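Local coordinates for L-ribulose 3-epimerase (Mesorhizobium loti, PDB 3VYL), which catalyses the epimerisation of ketoses at C3, acting efficiently on L-ribulose and less so on D-psicose and D-tagatose, and binds manganese in a TIM barrel, at residues G100-G105 / Y234-S239; D121-S126 / N155-A160; T143-I148 / N174-L179; G200-V205 / T230-A235. All coordinates share one frame; numbering follows the deposited sequence.

Overall arrangement
From the N terminus, the chain first enters contact 1 at strand 102-104, and that contact closes only at 234-239, so its long loop encloses contacts 2 and 3 entirely. Contact 2 opens on helix 120-139 and contact 3 on strand 143-147 before contact 2 closes at 155-160 and contact 3 at 174-179; these two loops therefore cross. Contact 4 follows in series after contact 3 and ends on 230-235, sharing Tyr234 and Ala235 with contact 1. Contacts 1, 3 and 4 all reach the barrel sheet, with centres 9 to 12 Å apart, whereas contact 2 lies farther out, joining a helix to the loop beyond strand 143-147.

Contact 1 (G100-G105 / Y234-S239); sequences GRKVAG and YADDLS
Arg101 and Lys102 reach tip to tip toward Asp236, and Arg101 meets Asp237 in the same manner, which makes the four side chains one salt-bridge network. The Lys102 chain is extended until its last torsion, where a bend (chi4 -66°) sets NZ before the Asp236 carboxylate. NZ lies 3.1 Å from Asp236 OD1 and nearly as close to OD2, but both bonds are weak; the stronger partner of this ammonium is Gly203 O. Arg101 presents the edge of its guanidinium to Asp236, its NH2 pointing at OD1 over 3.5 Å in a weak bond, with the two flat groups 78° apart. Toward Asp237 the match is electrostatic alone: Arg101 NH1 is 3.3 Å from Asp237 OD2, yet that oxygen stands well out of the guanidinium plane and no N-H is aimed at it. Asp236 OD1 also accepts Asp237 N at 2.9 Å, which helps fix the carboxylate. The hydroxyl of Tyr234 donates to Asp237 O over 2.7 Å, tying the ring to the loop that carries both acids. Asp237 OD1 takes the backbone N of Arg3. The network links strand 102-104 with the loop leading into strand 238-240, two non-adjacent strands of the TIM barrel. Strand 202-207 passes beside it, its Tyr204 touching Lys102 and Asp237, while Leu34 of strand 34-37 packs on Asp237 and Thr143 of strand 143-147 on Lys102.

Contact 2 (D121-S126 / N155-A160); sequences DQWNRS and NLLNTA
Gln122, Trp123 and Ser126 of helix 120-139 pack against Asn155, Leu156 and Leu157 in a buried helix-to-loop contact, largely apolar with one polar bond, where the outer layer of the barrel meets the loop that leads from strand 143-147 to helix 160-170. The polar bond is well formed: Gln122 NE2 donates to Asn155 OD1 over 3.1 Å with an N-H...O angle of 170°. The acceptor lies in the amide plane of Gln122, although the two amide planes are turned 45° apart. With CG anti to the backbone N (chi1 -178°) and the chain extended beyond it, Gln122 stretches off the helix to reach this partner. Its amide also meets Leu156 tip to tip, CD being 3.7 Å from Leu156 CD1. That same methyl is 3.9 Å from Trp123 CE3, so it is lodged between the amide and the indole. Farther along the indole, Trp123 CZ3 meets Leu157 CD2 at 3.9 Å, the two side chains crossing at about a right angle. An alanine in place of Gln122 would probably leave Asn155 OD1 without this donor and open a gap beside Leu156 CD1. Trp123 is also held by a bond from NE1 to Asp169 and by an edge-to-face meeting with Phe166, both on helix 160-170. Trp259 of a second subunit packs on Asn155, and Lys296 of a third on Trp123. In this TIM barrel, helix 120-139 thus packs on the loop that follows the next strand, 143-147, and leads into helix 160-170.

Contact 3 (T143-I148 / N174-L179); sequences TLNLEI and NIFLHL. With MN (manganese (II) ion), chain I.
Glu147 CG stands anti to its backbone N (chi1 -161°), as does CG of His178 (chi1 176°), and these torsions bring Glu147 CG over one face of the imidazole. There it lies 3.7 Å from the centroid of the His178 ring, a CH-pi contact, and the carboxylate and ring planes are only 25° apart. The Glu147 arm is extended beyond CG and binds manganese through Glu147 OE2 at 2.1 Å. A phenylalanine in place of His178 would probably leave Gly105 N without its weak ND1 partner. The two strands run parallel, with five backbone bonds from Leu144 N to Asn174 O at 3.0 Å through to Ile148 N to His178 O. On the other face of the sheet Leu146 CD2 meets Ile175 CG2 at 3.7 Å, near Phe166 and Ile167 of helix 160-170. Asp180, His206 and Glu241 complete the protein ligands of the metal, and a water binds it at 2.4 Å. Strand 143-147, helix 160-170 and strand 175-180 form a beta-alpha-beta unit of the TIM barrel, with the ligand Glu147 at the C-terminal end of the first strand.

Contact 4 (G200-V205 / T230-A235); sequences GKIGYV and TAIGYA
Ile202 opens the contact on strand 202-207 by touching both Ile232 and Tyr234. Its CD1 meets Ile232 CD1 at 3.6 Å, the two side chains crossing at about a right angle. Ile202 CG2, anti to the backbone N, turns instead to Tyr234 and lies 3.6 Å from CE1. Backbone joins side chain here as well, for Ile202 O sits in the ring plane at the edge of Tyr234, 3.4 Å from CE1. At Tyr204 the main chain passes the tip of that phenol, its CA 3.3 Å from Tyr234 OH, while its own side chain turns away; the Tyr204 hydroxyl bonds Glu36 and Ser239. Val205 then points back toward the second segment and brings CG2 to 4.0 Å from Tyr234 CZ, sliding past the ring in the opposite direction. The strand thus flanks the Tyr234 ring at several points, from Ile202 to Val205, while the phenol hydroxyl, engaged by Asp237, bonds no atom of 200-205. Side-chain packing and main-chain atoms meeting the phenol make the contact, without a hydrogen bond between the segments. The chain leaves helix 222-231 through a Schellman motif at Gly233, whose positive phi (59°) favours glycine and lets the backbone turn between Ile232 and Tyr234, both of which point toward the strand. Ile195 and Ala199 also touch Ile232. Strand 202-207, helix 222-231 and strand 238-240 make a beta-alpha-beta unit, and the contact packs the exit of its helix against its first strand in the TIM barrel.

Contact 1 (G100-G105 / Y234-S239)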
loop_
_atom_site.group_PDB
_atom_site.type_symbol
_atom_site.label_atom_id
_atom_site.label_comp_id
_atom_site.label_asym_id
_atom_site.label_seq_id
_atom_site.Cartn_x
_atom_site.Cartn_y
_atom_site.Cartn_z
ATOM N N GLY A 100 1.452 -37.064 10.441
ATOM C CA GLY A 100 1.740 -35.770 9.851
ATOM C C GLY A 100 2.757 -35.929 8.742
ATOM O O GLY A 100 3.494 -36.919 8.695
ATOM N N ARG A 101 2.810 -34.937 7.860
ATOM C CA ARG A 101 3.661 -34.989 6.671
ATOM C C ARG A 101 4.813 -33.976 6.705
ATOM O O ARG A 101 5.791 -34.114 5.961
ATOM C CB ARG A 101 2.800 -34.841 5.398
ATOM C CG ARG A 101 1.475 -34.114 5.629
ATOM C CD ARG A 101 0.367 -34.553 4.671
ATOM N NE ARG A 101 0.253 -33.799 3.403
ATOM C CZ ARG A 101 0.679 -32.551 3.164
ATOM N NH1 ARG A 101 1.277 -31.829 4.104
ATOM N NH2 ARG A 101 0.498 -32.013 1.960
ATOM N N LYS A 102 4.709 -32.981 7.585
ATOM C CA LYS A 102 5.702 -31.898 7.665
ATOM C C LYS A 102 6.390 -31.742 9.034
ATOM O O LYS A 102 5.722 -31.650 10.071
ATOM C CB LYS A 102 5.064 -30.548 7.298
ATOM C CG LYS A 102 4.278 -30.516 6.005
ATOM C CD LYS A 102 3.729 -29.127 5.734
ATOM C CE LYS A 102 3.032 -29.058 4.381
ATOM N NZ LYS A 102 3.965 -29.246 3.234
ATOM N N VAL A 103 7.721 -31.694 9.013
ATOM C CA VAL A 103 8.511 -31.171 10.129
ATOM C C VAL A 103 9.038 -29.792 9.720
ATOM O O VAL A 103 9.816 -29.678 8.765
ATOM C CB VAL A 103 9.700 -32.090 10.519
ATOM C CG1 VAL A 103 10.582 -31.421 11.567
ATOM C CG2 VAL A 103 9.208 -33.424 11.055
ATOM N N ALA A 104 8.679 -28.766 10.469
ATOM C CA ALA A 104 9.032 -27.393 10.160
ATOM C C ALA A 104 9.735 -26.651 11.307
ATOM O O ALA A 104 10.019 -27.216 12.307
ATOM C CB ALA A 104 7.798 -26.648 9.701
ATOM N N GLY A 105 10.036 -25.380 11.143
ATOM C CA GLY A 105 10.681 -24.630 12.184
ATOM C C GLY A 105 12.100 -24.299 11.864
ATOM O O GLY A 105 12.498 -24.358 10.738
ATOM N N TYR A 234 0.188 -21.703 -5.131
ATOM C CA TYR A 234 0.604 -22.416 -3.936
ATOM C C TYR A 234 -0.556 -23.254 -3.419
ATOM O O TYR A 234 -1.633 -22.733 -3.134
ATOM C CB TYR A 234 1.110 -21.437 -2.876
ATOM C CG TYR A 234 1.542 -22.088 -1.582
ATOM C CD1 TYR A 234 2.798 -22.687 -1.461
ATOM C CD2 TYR A 234 0.692 -22.105 -0.471
ATOM C CE1 TYR A 234 3.190 -23.280 -0.271
ATOM C CE2 TYR A 234 1.078 -22.691 0.715
ATOM C CZ TYR A 234 2.324 -23.268 0.811
ATOM O OH TYR A 234 2.708 -23.851 1.994
ATOM N N ALA A 235 -0.334 -24.559 -3.320
ATOM C CA ALA A 235 -1.433 -25.479 -3.037
ATOM C C ALA A 235 -1.207 -26.303 -1.779
ATOM O O ALA A 235 -1.738 -27.402 -1.656
ATOM C CB ALA A 235 -1.670 -26.388 -4.232
ATOM N N ASP A 236 -0.425 -25.761 -0.852
ATOM C CA ASP A 236 -0.016 -26.488 0.344
ATOM C C ASP A 236 -0.500 -25.773 1.606
ATOM O O ASP A 236 -1.222 -24.777 1.529
ATOM C CB ASP A 236 1.505 -26.697 0.356
ATOM C CG ASP A 236 1.901 -28.083 0.844
ATOM O OD1 ASP A 236 1.252 -28.612 1.779
ATOM O OD2 ASP A 236 2.866 -28.650 0.294
ATOM N N ASP A 237 -0.118 -26.297 2.765
ATOM C CA ASP A 237 -0.626 -25.797 4.043
ATOM C C ASP A 237 -0.038 -24.438 4.443
ATOM O O ASP A 237 1.102 -24.097 4.093
ATOM C CB ASP A 237 -0.356 -26.805 5.168
ATOM C CG ASP A 237 -0.950 -28.179 4.898
ATOM O OD1 ASP A 237 -2.070 -28.279 4.344
ATOM O OD2 ASP A 237 -0.286 -29.168 5.275
ATOM N N LEU A 238 -0.833 -23.674 5.183
ATOM C CA LEU A 238 -0.335 -22.478 5.841
ATOM C C LEU A 238 -1.046 -22.287 7.168
ATOM O O LEU A 238 -2.219 -22.655 7.307
ATOM C CB LEU A 238 -0.478 -21.240 4.950
ATOM C CG LEU A 238 -1.828 -20.850 4.360
ATOM C CD1 LEU A 238 -2.652 -20.056 5.360
ATOM C CD2 LEU A 238 -1.568 -20.018 3.116
ATOM N N SER A 239 -0.348 -21.710 8.140
ATOM C CA SER A 239 -0.927 -21.585 9.471
ATOM C C SER A 239 -0.781 -20.226 10.094
ATOM O O SER A 239 0.212 -19.538 9.878
ATOM C CB SER A 239 -0.340 -22.629 10.405
ATOM O OG SER A 239 -0.871 -23.877 10.048
#

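Contact 2 (D121-S126 / N155-A160)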
loop_
_atom_site.group_PDB
_atom_site.type_symbol
_atom_site.label_atom_id
_atom_site.label_comp_id
_atom_site.label_asym_id
_atom_site.label_seq_id
_atom_site.Cartn_x
_atom_site.Cartn_y
_atom_site.Cartn_z
ATOM N N ASP A 121 31.782 -22.474 6.863
ATOM C CA ASP A 121 31.862 -23.803 7.458
ATOM C C ASP A 121 30.593 -24.131 8.225
ATOM O O ASP A 121 30.124 -25.273 8.187
ATOM C CB ASP A 121 33.087 -23.934 8.362
ATOM C CG ASP A 121 34.389 -23.766 7.607
ATOM O OD1 ASP A 121 34.398 -23.935 6.357
ATOM O OD2 ASP A 121 35.407 -23.469 8.282
ATOM N N GLN A 122 30.038 -23.130 8.912
ATOM C CA GLN A 122 28.746 -23.285 9.589
ATOM C C GLN A 122 27.685 -23.667 8.560
ATOM O O GLN A 122 26.942 -24.634 8.752
ATOM C CB GLN A 122 28.357 -21.987 10.307
ATOM C CG GLN A 122 27.053 -22.037 11.097
ATOM C CD GLN A 122 26.471 -20.658 11.338
ATOM O OE1 GLN A 122 27.061 -19.649 10.951
ATOM N NE2 GLN A 122 25.300 -20.609 11.959
ATOM N N TRP A 123 27.647 -22.907 7.464
ATOM C CA TRP A 123 26.766 -23.173 6.325
ATOM C C TRP A 123 26.883 -24.598 5.837
ATOM O O TRP A 123 25.895 -25.341 5.833
ATOM C CB TRP A 123 27.077 -22.189 5.194
ATOM C CG TRP A 123 26.116 -22.228 4.031
ATOM C CD1 TRP A 123 26.081 -23.147 2.988
ATOM C CD2 TRP A 123 25.026 -21.286 3.744
ATOM N NE1 TRP A 123 25.073 -22.853 2.110
ATOM C CE2 TRP A 123 24.399 -21.751 2.505
ATOM C CE3 TRP A 123 24.521 -20.150 4.371
ATOM C CZ2 TRP A 123 23.324 -21.085 1.930
ATOM C CZ3 TRP A 123 23.433 -19.492 3.785
ATOM C CH2 TRP A 123 22.849 -19.953 2.597
ATOM N N ASN A 124 28.098 -24.993 5.440
ATOM C CA ASN A 124 28.347 -26.331 4.887
ATOM C C ASN A 124 27.991 -27.478 5.857
ATOM O O ASN A 124 27.386 -28.474 5.442
ATOM C CB ASN A 124 29.790 -26.460 4.357
ATOM C CG ASN A 124 30.128 -25.432 3.266
ATOM O OD1 ASN A 124 29.279 -25.037 2.449
ATOM N ND2 ASN A 124 31.385 -24.996 3.251
ATOM N N ARG A 125 28.342 -27.323 7.136
ATOM C CA ARG A 125 28.015 -28.320 8.165
ATOM C C ARG A 125 26.515 -28.589 8.226
ATOM O O ARG A 125 26.074 -29.743 8.146
ATOM C CB ARG A 125 28.505 -27.881 9.553
ATOM C CG ARG A 125 30.002 -27.983 9.787
ATOM C CD ARG A 125 30.347 -27.862 11.270
ATOM N NE ARG A 125 30.298 -26.483 11.766
ATOM C CZ ARG A 125 31.301 -25.608 11.702
ATOM N NH1 ARG A 125 32.451 -25.939 11.150
ATOM N NH2 ARG A 125 31.144 -24.386 12.182
ATOM N N SER A 126 25.746 -27.511 8.362
ATOM C CA SER A 126 24.288 -27.585 8.446
ATOM C C SER A 126 23.688 -28.246 7.201
ATOM O O SER A 126 22.829 -29.131 7.304
ATOM C CB SER A 126 23.693 -26.187 8.655
ATOM O OG SER A 126 22.322 -26.275 9.011
ATOM N N ASN A 155 21.258 -16.734 12.754
ATOM C CA ASN A 155 22.181 -15.963 11.985
ATOM C C ASN A 155 22.462 -16.513 10.633
ATOM O O ASN A 155 23.294 -16.027 9.945
ATOM C CB ASN A 155 23.456 -15.697 12.752
ATOM C CG ASN A 155 24.270 -16.913 12.964
ATOM O OD1 ASN A 155 23.813 -17.994 12.814
ATOM N ND2 ASN A 155 25.477 -16.728 13.333
ATOM N N LEU A 156 21.749 -17.539 10.242
ATOM C CA LEU A 156 22.071 -18.186 9.012
ATOM C C LEU A 156 21.103 -17.941 7.893
ATOM O O LEU A 156 21.439 -17.328 6.941
ATOM C CB LEU A 156 22.210 -19.683 9.247
ATOM C CG LEU A 156 23.021 -20.572 8.326
ATOM C CD1 LEU A 156 24.439 -20.119 8.249
ATOM C CD2 LEU A 156 22.977 -21.971 8.862
ATOM N N LEU A 157 19.899 -18.437 8.012
ATOM C CA LEU A 157 18.939 -18.250 6.955
ATOM C C LEU A 157 17.884 -17.258 7.294
ATOM O O LEU A 157 16.934 -17.577 7.941
ATOM C CB LEU A 157 18.276 -19.565 6.631
ATOM C CG LEU A 157 19.108 -20.806 6.473
ATOM C CD1 LEU A 157 18.202 -21.950 6.210
ATOM C CD2 LEU A 157 20.073 -20.687 5.343
ATOM N N ASN A 158 18.049 -16.062 6.776
ATOM C CA ASN A 158 17.175 -14.958 7.078
ATOM C C ASN A 158 16.422 -14.559 5.864
ATOM O O ASN A 158 15.544 -13.795 5.930
ATOM C CB ASN A 158 17.957 -13.741 7.597
ATOM C CG ASN A 158 18.757 -14.029 8.831
ATOM O OD1 ASN A 158 18.298 -14.658 9.744
ATOM N ND2 ASN A 158 19.953 -13.576 8.846
ATOM N N THR A 159 16.804 -15.085 4.732
ATOM C CA THR A 159 16.240 -14.656 3.455
ATOM C C THR A 159 15.803 -15.851 2.600
ATOM O O THR A 159 16.457 -16.901 2.615
ATOM C CB THR A 159 17.254 -13.719 2.764
ATOM O OG1 THR A 159 16.796 -12.360 2.883
ATOM C CG2 THR A 159 17.483 -14.053 1.305
ATOM N N ALA A 160 14.684 -15.724 1.883
ATOM C CA ALA A 160 14.200 -16.829 1.032
ATOM C C ALA A 160 15.245 -17.255 -0.001
ATOM O O ALA A 160 15.383 -18.442 -0.297
ATOM C CB ALA A 160 12.893 -16.476 0.351
#

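Contact 3 (T143-I148 / N174-L179)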
loop_
_atom_site.group_PDB
_atom_site.type_symbol
_atom_site.label_atom_id
_atom_site.label_comp_id
_atom_site.label_asym_id
_atom_site.label_seq_id
_atom_site.Cartn_x
_atom_site.Cartn_y
_atom_site.Cartn_z
ATOM N N THR A 143 8.336 -34.439 4.987
ATOM C CA THR A 143 9.201 -33.433 4.363
ATOM C C THR A 143 9.900 -32.587 5.430
ATOM O O THR A 143 9.380 -32.430 6.535
ATOM C CB THR A 143 8.358 -32.515 3.473
ATOM O OG1 THR A 143 7.242 -32.022 4.236
ATOM C CG2 THR A 143 7.832 -33.290 2.272
ATOM N N LEU A 144 11.083 -32.073 5.118
ATOM C CA LEU A 144 11.725 -31.073 5.978
ATOM C C LEU A 144 11.544 -29.666 5.385
ATOM O O LEU A 144 11.975 -29.386 4.257
ATOM C CB LEU A 144 13.222 -31.358 6.180
ATOM C CG LEU A 144 13.824 -32.588 6.888
ATOM C CD1 LEU A 144 15.337 -32.425 6.990
ATOM C CD2 LEU A 144 13.225 -32.886 8.260
ATOM N N ASN A 145 10.907 -28.785 6.148
ATOM C CA ASN A 145 10.721 -27.402 5.723
ATOM C C ASN A 145 11.494 -26.450 6.614
ATOM O O ASN A 145 11.167 -26.270 7.788
ATOM C CB ASN A 145 9.239 -27.041 5.689
ATOM C CG ASN A 145 8.393 -28.155 5.116
ATOM O OD1 ASN A 145 8.160 -29.166 5.781
ATOM N ND2 ASN A 145 7.944 -27.988 3.871
ATOM N N LEU A 146 12.529 -25.857 6.030
ATOM C CA LEU A 146 13.450 -24.970 6.719
ATOM C C LEU A 146 12.846 -23.589 6.968
ATOM O O LEU A 146 12.616 -22.854 6.001
ATOM C CB LEU A 146 14.700 -24.826 5.861
ATOM C CG LEU A 146 15.910 -25.716 6.138
ATOM C CD1 LEU A 146 15.557 -27.164 6.454
ATOM C CD2 LEU A 146 16.877 -25.619 4.974
ATOM N N GLU A 147 12.580 -23.230 8.235
ATOM C CA GLU A 147 12.032 -21.893 8.510
ATOM C C GLU A 147 13.088 -20.831 8.356
ATOM O O GLU A 147 14.205 -20.944 8.875
ATOM C CB GLU A 147 11.300 -21.740 9.853
ATOM C CG GLU A 147 10.371 -20.519 9.857
ATOM C CD GLU A 147 9.516 -20.341 11.109
ATOM O OE1 GLU A 147 9.541 -21.198 12.007
ATOM O OE2 GLU A 147 8.798 -19.324 11.203
ATOM N N ILE A 148 12.709 -19.815 7.593
ATOM C CA ILE A 148 13.522 -18.643 7.331
ATOM C C ILE A 148 13.100 -17.582 8.335
ATOM O O ILE A 148 11.929 -17.211 8.395
ATOM C CB ILE A 148 13.263 -18.140 5.907
ATOM C CG1 ILE A 148 13.427 -19.287 4.906
ATOM C CG2 ILE A 148 14.163 -16.959 5.577
ATOM C CD1 ILE A 148 14.813 -19.916 4.861
ATOM N N ASN A 174 14.084 -33.473 -0.486
ATOM C CA ASN A 174 13.107 -33.533 0.598
ATOM C C ASN A 174 13.262 -32.354 1.568
ATOM O O ASN A 174 12.717 -32.346 2.677
ATOM C CB ASN A 174 13.148 -34.880 1.323
ATOM C CG ASN A 174 11.864 -35.164 2.085
ATOM O OD1 ASN A 174 10.782 -34.753 1.664
ATOM N ND2 ASN A 174 11.979 -35.847 3.220
ATOM N N ILE A 175 14.012 -31.351 1.135
ATOM C CA ILE A 175 14.145 -30.126 1.906
ATOM C C ILE A 175 13.495 -28.950 1.169
ATOM O O ILE A 175 13.920 -28.562 0.077
ATOM C CB ILE A 175 15.614 -29.840 2.285
ATOM C CG1 ILE A 175 16.152 -30.953 3.187
ATOM C CG2 ILE A 175 15.728 -28.496 2.993
ATOM C CD1 ILE A 175 17.652 -30.933 3.373
ATOM N N PHE A 176 12.448 -28.405 1.780
ATOM C CA PHE A 176 11.733 -27.258 1.234
ATOM C C PHE A 176 11.845 -26.025 2.139
ATOM O O PHE A 176 12.513 -26.062 3.176
ATOM C CB PHE A 176 10.268 -27.624 0.983
ATOM C CG PHE A 176 10.091 -28.782 0.046
ATOM C CD1 PHE A 176 10.326 -28.635 -1.323
ATOM C CD2 PHE A 176 9.693 -30.031 0.527
ATOM C CE1 PHE A 176 10.164 -29.707 -2.188
ATOM C CE2 PHE A 176 9.532 -31.106 -0.340
ATOM C CZ PHE A 176 9.769 -30.942 -1.695
ATOM N N LEU A 177 11.202 -24.935 1.726
ATOM C CA LEU A 177 11.196 -23.690 2.494
ATOM C C LEU A 177 9.952 -23.527 3.344
ATOM O O LEU A 177 8.831 -23.856 2.924
ATOM C CB LEU A 177 11.337 -22.465 1.591
ATOM C CG LEU A 177 12.660 -22.217 0.886
ATOM C CD1 LEU A 177 12.480 -21.027 -0.042
ATOM C CD2 LEU A 177 13.791 -21.988 1.880
ATOM N N HIS A 178 10.180 -23.007 4.546
ATOM C CA HIS A 178 9.128 -22.603 5.447
ATOM C C HIS A 178 9.288 -21.121 5.578
ATOM O O HIS A 178 10.247 -20.628 6.178
ATOM C CB HIS A 178 9.275 -23.340 6.776
ATOM C CG HIS A 178 8.273 -22.927 7.839
ATOM N ND1 HIS A 178 8.382 -23.323 9.125
ATOM C CD2 HIS A 178 7.149 -22.110 7.778
ATOM C CE1 HIS A 178 7.376 -22.804 9.842
ATOM N NE2 HIS A 178 6.625 -22.056 9.025
ATOM N N LEU A 179 8.368 -20.396 4.957
ATOM C CA LEU A 179 8.355 -18.937 4.997
ATOM C C LEU A 179 7.373 -18.399 6.057
ATOM O O LEU A 179 6.304 -18.990 6.303
ATOM C CB LEU A 179 8.008 -18.394 3.609
ATOM C CG LEU A 179 8.942 -18.757 2.450
ATOM C CD1 LEU A 179 8.465 -18.075 1.181
ATOM C CD2 LEU A 179 10.393 -18.387 2.719
HETATM MN MN MN I . 6.982 -19.028 12.215
HETATM O O HOH W 1 8.260 -18.874 14.204
#

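Contact 4 (G200-V205 / T230-A235)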
loop_
_atom_site.group_PDB
_atom_site.type_symbol
_atom_site.label_atom_id
_atom_site.label_comp_id
_atom_site.label_asym_id
_atom_site.label_seq_id
_atom_site.Cartn_x
_atom_site.Cartn_y
_atom_site.Cartn_z
ATOM N N GLY A 200 7.717 -23.199 -6.130
ATOM C CA GLY A 200 8.021 -24.631 -6.169
ATOM C C GLY A 200 9.121 -25.091 -5.222
ATOM O O GLY A 200 9.664 -26.189 -5.362
ATOM N N LYS A 201 9.470 -24.246 -4.266
ATOM C CA LYS A 201 10.381 -24.653 -3.213
ATOM C C LYS A 201 9.795 -24.306 -1.843
ATOM O O LYS A 201 10.470 -24.413 -0.829
ATOM C CB LYS A 201 11.774 -24.040 -3.425
ATOM C CG LYS A 201 12.725 -24.876 -4.284
ATOM C CD LYS A 201 13.132 -26.169 -3.576
ATOM C CE LYS A 201 14.473 -26.712 -4.051
ATOM N NZ LYS A 201 14.371 -27.646 -5.205
ATOM N N ILE A 202 8.526 -23.901 -1.829
ATOM C CA ILE A 202 7.844 -23.562 -0.590
ATOM C C ILE A 202 7.030 -24.739 -0.072
ATOM O O ILE A 202 6.055 -25.151 -0.699
ATOM C CB ILE A 202 6.907 -22.341 -0.737
ATOM C CG1 ILE A 202 7.632 -21.160 -1.384
ATOM C CG2 ILE A 202 6.368 -21.939 0.630
ATOM C CD1 ILE A 202 6.711 -20.046 -1.846
ATOM N N GLY A 203 7.412 -25.238 1.099
ATOM C CA GLY A 203 6.724 -26.359 1.728
ATOM C C GLY A 203 5.696 -25.997 2.780
ATOM O O GLY A 203 4.792 -26.787 3.071
ATOM N N TYR A 204 5.817 -24.807 3.359
ATOM C CA TYR A 204 4.917 -24.412 4.444
ATOM C C TYR A 204 4.952 -22.895 4.654
ATOM O O TYR A 204 5.978 -22.246 4.398
ATOM C CB TYR A 204 5.325 -25.164 5.719
ATOM C CG TYR A 204 4.314 -25.226 6.842
ATOM C CD1 TYR A 204 4.703 -24.938 8.150
ATOM C CD2 TYR A 204 2.984 -25.599 6.612
ATOM C CE1 TYR A 204 3.804 -25.005 9.200
ATOM C CE2 TYR A 204 2.073 -25.660 7.655
ATOM C CZ TYR A 204 2.491 -25.366 8.951
ATOM O OH TYR A 204 1.603 -25.411 10.010
ATOM N N VAL A 205 3.840 -22.325 5.115
ATOM C CA VAL A 205 3.772 -20.878 5.353
ATOM C C VAL A 205 3.169 -20.528 6.713
ATOM O O VAL A 205 2.137 -21.085 7.106
ATOM C CB VAL A 205 2.984 -20.146 4.229
ATOM C CG1 VAL A 205 2.624 -18.724 4.647
ATOM C CG2 VAL A 205 3.780 -20.144 2.929
ATOM N N THR A 230 -0.998 -16.896 -4.771
ATOM C CA THR A 230 -1.935 -17.213 -5.844
ATOM C C THR A 230 -1.259 -17.139 -7.217
ATOM O O THR A 230 -1.531 -17.965 -8.085
ATOM C CB THR A 230 -3.154 -16.284 -5.808
ATOM O OG1 THR A 230 -3.793 -16.382 -4.525
ATOM C CG2 THR A 230 -4.148 -16.611 -6.933
ATOM N N ALA A 231 -0.364 -16.173 -7.409
ATOM C CA ALA A 231 0.350 -16.090 -8.676
ATOM C C ALA A 231 1.172 -17.341 -8.911
ATOM O O ALA A 231 1.273 -17.800 -10.036
ATOM C CB ALA A 231 1.235 -14.859 -8.728
ATOM N N ILE A 232 1.753 -17.891 -7.848
ATOM C CA ILE A 232 2.616 -19.069 -7.966
ATOM C C ILE A 232 1.815 -20.370 -7.837
ATOM O O ILE A 232 2.388 -21.450 -7.921
ATOM C CB ILE A 232 3.803 -19.071 -6.949
ATOM C CG1 ILE A 232 3.307 -19.089 -5.497
ATOM C CG2 ILE A 232 4.730 -17.889 -7.175
ATOM C CD1 ILE A 232 4.287 -19.701 -4.521
ATOM N N GLY A 233 0.498 -20.257 -7.633
ATOM C CA GLY A 233 -0.383 -21.427 -7.476
ATOM C C GLY A 233 0.011 -22.317 -6.301
ATOM O O GLY A 233 0.162 -23.534 -6.450
ATOM N N TYR A 234 0.188 -21.703 -5.131
ATOM C CA TYR A 234 0.604 -22.416 -3.936
ATOM C C TYR A 234 -0.556 -23.254 -3.419
ATOM O O TYR A 234 -1.633 -22.733 -3.134
ATOM C CB TYR A 234 1.110 -21.437 -2.876
ATOM C CG TYR A 234 1.542 -22.088 -1.582
ATOM C CD1 TYR A 234 2.798 -22.687 -1.461
ATOM C CD2 TYR A 234 0.692 -22.105 -0.471
ATOM C CE1 TYR A 234 3.190 -23.280 -0.271
ATOM C CE2 TYR A 234 1.078 -22.691 0.715
ATOM C CZ TYR A 234 2.324 -23.268 0.811
ATOM O OH TYR A 234 2.708 -23.851 1.994
ATOM N N ALA A 235 -0.334 -24.559 -3.320
ATOM C CA ALA A 235 -1.433 -25.479 -3.037
ATOM C C ALA A 235 -1.207 -26.303 -1.779
ATOM O O ALA A 235 -1.738 -27.402 -1.656
ATOM C CB ALA A 235 -1.670 -26.388 -4.232
#